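Fructuronate-tagaturonate epimerase UxaE from Cohnella laeviribosi in complex with 1 glycerol (Cohnella laeviribosi, PDB 6IL9) interconverts the hexuronates D-fructuronate and D-tagaturonate by epimerisation, using a TIM-barrel fold that carries a bound zinc ion. Local coordinates at residues L120-S124 with V365-G369; T370-E374 with A475-I480. One frame throughout, in Å; residues are numbered along the deposited sequence.

In the fold
The two contacts illustrate how a TIM barrel ties its interior to its helical surround. Contact 1 lies practically at the centre of the chain and joins two barrel strands, 117-124 and 363-367, that are second neighbours across strand 93-96. Contact 2, with its centre about 13 Å from that of contact 1, pairs helix 369-382 with the C-terminal helix 469-487. The link is the chain itself: strand 363-367, the last of the eight, runs almost directly into helix 369-382, so segment 365-369 hands over to segment 370-374. Both segments of contact 1 come before those of contact 2 in the sequence, so one continuous piece of chain takes part first in the interior near the zinc and glycerol and then in the outer helix packing.

Contact 1 (L120-S124 with V365-G369); sequences LAQQS and VKTAG
Inside the closed eight-stranded parallel barrel, near the C-terminal ends of two of its strands, Gln122 reaches from strand 117-124 to Thr367 and Lys366 of strand 363-367. The carboxamide does the work. Its NE2 donates to the backbone oxygen of Thr367, with Gln122 NE2 and Thr367 O 2.8 Å apart, but the bond is bent: the donor stands 42° above the carbonyl plane, and the oxygen is itself tilted from the amide plane of the glutamine. CG of Gln122 lies trans to the backbone N (chi1 170°), which sends the chain inward, and a kink at chi2 turns the amide onto the strand end. The other branch of the amide rests against hydrocarbon, Gln122 OE1 lying 3.7 Å from Lys366 CD. Beyond that touch the extended lysine carries NZ to Asp158, Asp160 and Glu269, which form salt bridges with it, and to Thr180. This side chain is about 6 Å from the zinc bound by His161, Asp273 and His343, while Gln122 is about 4 Å from the bound glycerol, so the pair belongs to the polar interior around the ligands. Ala368 touches the same amide nitrogen, its CB 3.9 Å from Gln122 NE2. Next to it, Gln123 folds back on its own strand: Gln123 NE2 meets Gln122 O at 2.9 Å, in the carbonyl plane and on a lone pair, which fixes how the Gln123 amide is turned, the oxygen lying close to its plane. Strand 93-96 fills the gap between the two strands, Gly95 O accepting a bond from Thr367 OG1. On the outer side helix 135-149 packs against Leu120, Ala121 and Gln123, strand 156-162 adjoins the other edge, and Ser124 caps the helix that follows.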
# COMPACT_ATOMS: atom_id res chain seq x y z
N LEU A 120 -2.65 -4.53 -5.81
CA LEU A 120 -2.79 -3.33 -6.65
C LEU A 120 -3.71 -2.30 -6.03
O LEU A 120 -3.62 -1.12 -6.39
CB LEU A 120 -3.34 -3.70 -8.02
CG LEU A 120 -2.45 -4.30 -9.07
CD1 LEU A 120 -3.34 -4.59 -10.26
CD2 LEU A 120 -1.36 -3.30 -9.46
N ALA A 121 -4.63 -2.73 -5.18
CA ALA A 121 -5.55 -1.86 -4.47
C ALA A 121 -5.08 -1.79 -3.03
O ALA A 121 -5.22 -2.77 -2.28
CB ALA A 121 -6.98 -2.39 -4.57
N GLN A 122 -4.52 -0.66 -2.63
CA GLN A 122 -4.02 -0.53 -1.27
C GLN A 122 -4.04 0.94 -0.90
O GLN A 122 -3.29 1.72 -1.49
CB GLN A 122 -2.60 -1.09 -1.16
CG GLN A 122 -1.92 -0.76 0.16
CD GLN A 122 -0.43 -0.56 0.00
OE1 GLN A 122 0.31 -1.52 -0.19
NE2 GLN A 122 0.01 0.69 0.08
N GLN A 123 -4.90 1.32 0.04
CA GLN A 123 -4.92 2.68 0.57
C GLN A 123 -5.31 2.62 2.03
O GLN A 123 -6.07 1.73 2.45
CB GLN A 123 -5.91 3.58 -0.20
CG GLN A 123 -5.42 4.08 -1.57
CD GLN A 123 -4.30 5.09 -1.44
OE1 GLN A 123 -4.56 6.30 -1.31
NE2 GLN A 123 -3.06 4.62 -1.45
N SER A 124 -4.77 3.55 2.81
CA SER A 124 -5.11 3.67 4.23
C SER A 124 -6.35 4.54 4.41
O SER A 124 -6.73 5.30 3.52
CB SER A 124 -3.95 4.27 5.03
OG SER A 124 -3.77 5.64 4.72
N VAL A 365 6.31 -6.12 0.82
CA VAL A 365 6.82 -4.76 0.89
C VAL A 365 5.70 -3.83 0.45
O VAL A 365 5.07 -4.08 -0.58
CB VAL A 365 8.07 -4.57 0.01
CG1 VAL A 365 8.47 -3.10 -0.05
CG2 VAL A 365 9.23 -5.43 0.53
N LYS A 366 5.46 -2.75 1.21
CA LYS A 366 4.40 -1.81 0.87
C LYS A 366 4.97 -0.50 0.35
O LYS A 366 5.96 0.02 0.89
CB LYS A 366 3.50 -1.50 2.08
CG LYS A 366 2.68 -2.68 2.53
CD LYS A 366 1.44 -2.23 3.29
CE LYS A 366 0.79 -3.45 3.91
NZ LYS A 366 -0.47 -3.10 4.62
N THR A 367 4.36 0.01 -0.71
CA THR A 367 4.60 1.34 -1.26
C THR A 367 3.27 2.05 -1.47
O THR A 367 2.21 1.41 -1.58
CB THR A 367 5.34 1.31 -2.61
OG1 THR A 367 4.43 0.92 -3.65
CG2 THR A 367 6.53 0.35 -2.57
N ALA A 368 3.33 3.38 -1.54
CA ALA A 368 2.17 4.16 -1.95
C ALA A 368 2.60 5.54 -2.42
O ALA A 368 2.48 5.86 -3.61
CB ALA A 368 1.15 4.27 -0.80
N GLY A 369 3.15 6.35 -1.51
CA GLY A 369 3.46 7.73 -1.85
C GLY A 369 4.52 7.88 -2.93
O GLY A 369 4.54 8.89 -3.65

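Contact 2 (T370-E374 with A475-I480); sequences TNWLE and ALRSHI
With CG trans to the backbone N (chi1 -176°), His479 swings its imidazole off helix 475-480 toward Thr370, whose OG1 is likewise trans to its own N and meets the ring at its NE2 edge. His479 NE2 donates to Thr370 OG1 at 2.8 Å, the hydroxyl being slightly tilted from the ring plane. The same hydroxyl also bonds to Asp347, so two partners fix it. Glu374 takes one face of the imidazole: a bend at its chi2 lays the carboxylate across the ring, the two planes 35° apart, and Glu374 OE2 sits 3.3 Å above the ring plane, over its centre. Glu374 OE1 forms a salt bridge with Arg377, and the carboxylate so close to the imidazole may favour its protonated form. Without the imidazole, as with an alanine here, Thr370 OG1 would probably lose a donor and the Glu374 carboxylate the ring it lies on. Nearby, Asn371 OD1 lies against aliphatic carbon, 3.4 Å from Ile480 CD1 and 3.7 Å from Leu476 CD2, the side chains crossing at about a right angle; this oxygen is bonded to His107 NE2, while ND2 donates to Gly97 O. Ala475 CB touches the other carboxylate oxygen, 3.7 Å from Glu374 OE1. The two short helical segments run at 136°, nearer antiparallel than parallel, with axes 10.4 Å apart. This is helix-to-helix packing on the outside of a TIM barrel, the C-terminal helix set against the helix that follows the eighth strand, close to where Thr370 N binds the phosphate of the phosphoserine at position 346.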
# COMPACT_ATOMS: atom_id res chain seq x y z
N THR A 370 5.42 6.90 -3.07
CA THR A 370 6.44 7.01 -4.11
C THR A 370 5.81 7.03 -5.49
O THR A 370 6.38 7.61 -6.42
CB THR A 370 7.45 5.87 -4.00
OG1 THR A 370 8.71 6.28 -4.55
CG2 THR A 370 6.96 4.60 -4.72
N ASN A 371 4.63 6.43 -5.64
CA ASN A 371 3.95 6.44 -6.92
C ASN A 371 3.32 7.80 -7.21
O ASN A 371 3.24 8.22 -8.37
CB ASN A 371 2.91 5.31 -6.91
CG ASN A 371 3.55 3.96 -6.62
OD1 ASN A 371 4.47 3.55 -7.33
ND2 ASN A 371 3.10 3.29 -5.57
N TRP A 372 2.92 8.51 -6.15
CA TRP A 372 2.51 9.90 -6.27
C TRP A 372 3.71 10.79 -6.59
O TRP A 372 3.62 11.70 -7.42
CB TRP A 372 1.82 10.32 -4.96
CG TRP A 372 2.06 11.72 -4.46
CD1 TRP A 372 2.90 12.10 -3.44
CD2 TRP A 372 1.40 12.91 -4.91
NE1 TRP A 372 2.83 13.46 -3.25
CE2 TRP A 372 1.91 13.98 -4.13
CE3 TRP A 372 0.44 13.18 -5.88
CZ2 TRP A 372 1.48 15.30 -4.31
CZ3 TRP A 372 0.01 14.49 -6.06
CH2 TRP A 372 0.55 15.54 -5.28
N LEU A 373 4.87 10.52 -5.98
CA LEU A 373 6.03 11.35 -6.29
C LEU A 373 6.49 11.17 -7.73
O LEU A 373 7.02 12.12 -8.33
CB LEU A 373 7.18 11.06 -5.32
CG LEU A 373 7.02 11.55 -3.88
CD1 LEU A 373 8.28 11.23 -3.07
CD2 LEU A 373 6.71 13.05 -3.80
N GLU A 374 6.29 9.99 -8.32
CA GLU A 374 6.62 9.85 -9.74
C GLU A 374 5.68 10.67 -10.62
O GLU A 374 6.09 11.16 -11.67
CB GLU A 374 6.57 8.39 -10.17
CG GLU A 374 7.74 7.57 -9.64
CD GLU A 374 9.10 8.13 -10.01
OE1 GLU A 374 9.28 8.62 -11.15
OE2 GLU A 374 10.01 8.06 -9.14
N ALA A 475 7.94 5.77 -16.21
CA ALA A 475 8.57 6.11 -14.94
C ALA A 475 8.26 5.06 -13.88
O ALA A 475 9.14 4.68 -13.10
CB ALA A 475 8.13 7.49 -14.50
N LEU A 476 7.01 4.59 -13.81
CA LEU A 476 6.68 3.56 -12.83
C LEU A 476 7.43 2.27 -13.12
O LEU A 476 7.98 1.65 -12.20
CB LEU A 476 5.17 3.32 -12.81
CG LEU A 476 4.33 4.48 -12.29
CD1 LEU A 476 2.87 4.18 -12.55
CD2 LEU A 476 4.58 4.76 -10.80
N ARG A 477 7.48 1.86 -14.39
CA ARG A 477 8.21 0.65 -14.75
C ARG A 477 9.66 0.74 -14.30
O ARG A 477 10.21 -0.21 -13.73
CB ARG A 477 8.14 0.41 -16.26
CG ARG A 477 6.74 0.01 -16.70
CD ARG A 477 6.74 -0.51 -18.14
NE ARG A 477 7.32 0.44 -19.08
CZ ARG A 477 6.61 1.31 -19.80
NH1 ARG A 477 5.30 1.37 -19.69
NH2 ARG A 477 7.23 2.13 -20.64
N SER A 478 10.28 1.90 -14.50
CA SER A 478 11.68 2.06 -14.15
C SER A 478 11.87 2.10 -12.64
O SER A 478 12.77 1.45 -12.09
CB SER A 478 12.22 3.34 -14.79
OG SER A 478 13.54 3.61 -14.33
N HIS A 479 11.03 2.87 -11.96
CA HIS A 479 11.19 3.12 -10.54
C HIS A 479 10.79 1.92 -9.70
O HIS A 479 11.54 1.48 -8.83
CB HIS A 479 10.37 4.36 -10.17
CG HIS A 479 10.53 4.79 -8.75
ND1 HIS A 479 11.72 5.28 -8.25
CD2 HIS A 479 9.65 4.82 -7.73
CE1 HIS A 479 11.56 5.58 -6.97
NE2 HIS A 479 10.32 5.32 -6.63
N ILE A 480 9.58 1.39 -9.92
CA ILE A 480 9.21 0.17 -9.20
C ILE A 480 10.05 -1.02 -9.67
O ILE A 480 10.37 -1.92 -8.88
CB ILE A 480 7.69 -0.09 -9.34
CG1 ILE A 480 6.92 1.13 -8.83
CG2 ILE A 480 7.25 -1.35 -8.58
CD1 ILE A 480 7.22 1.48 -7.39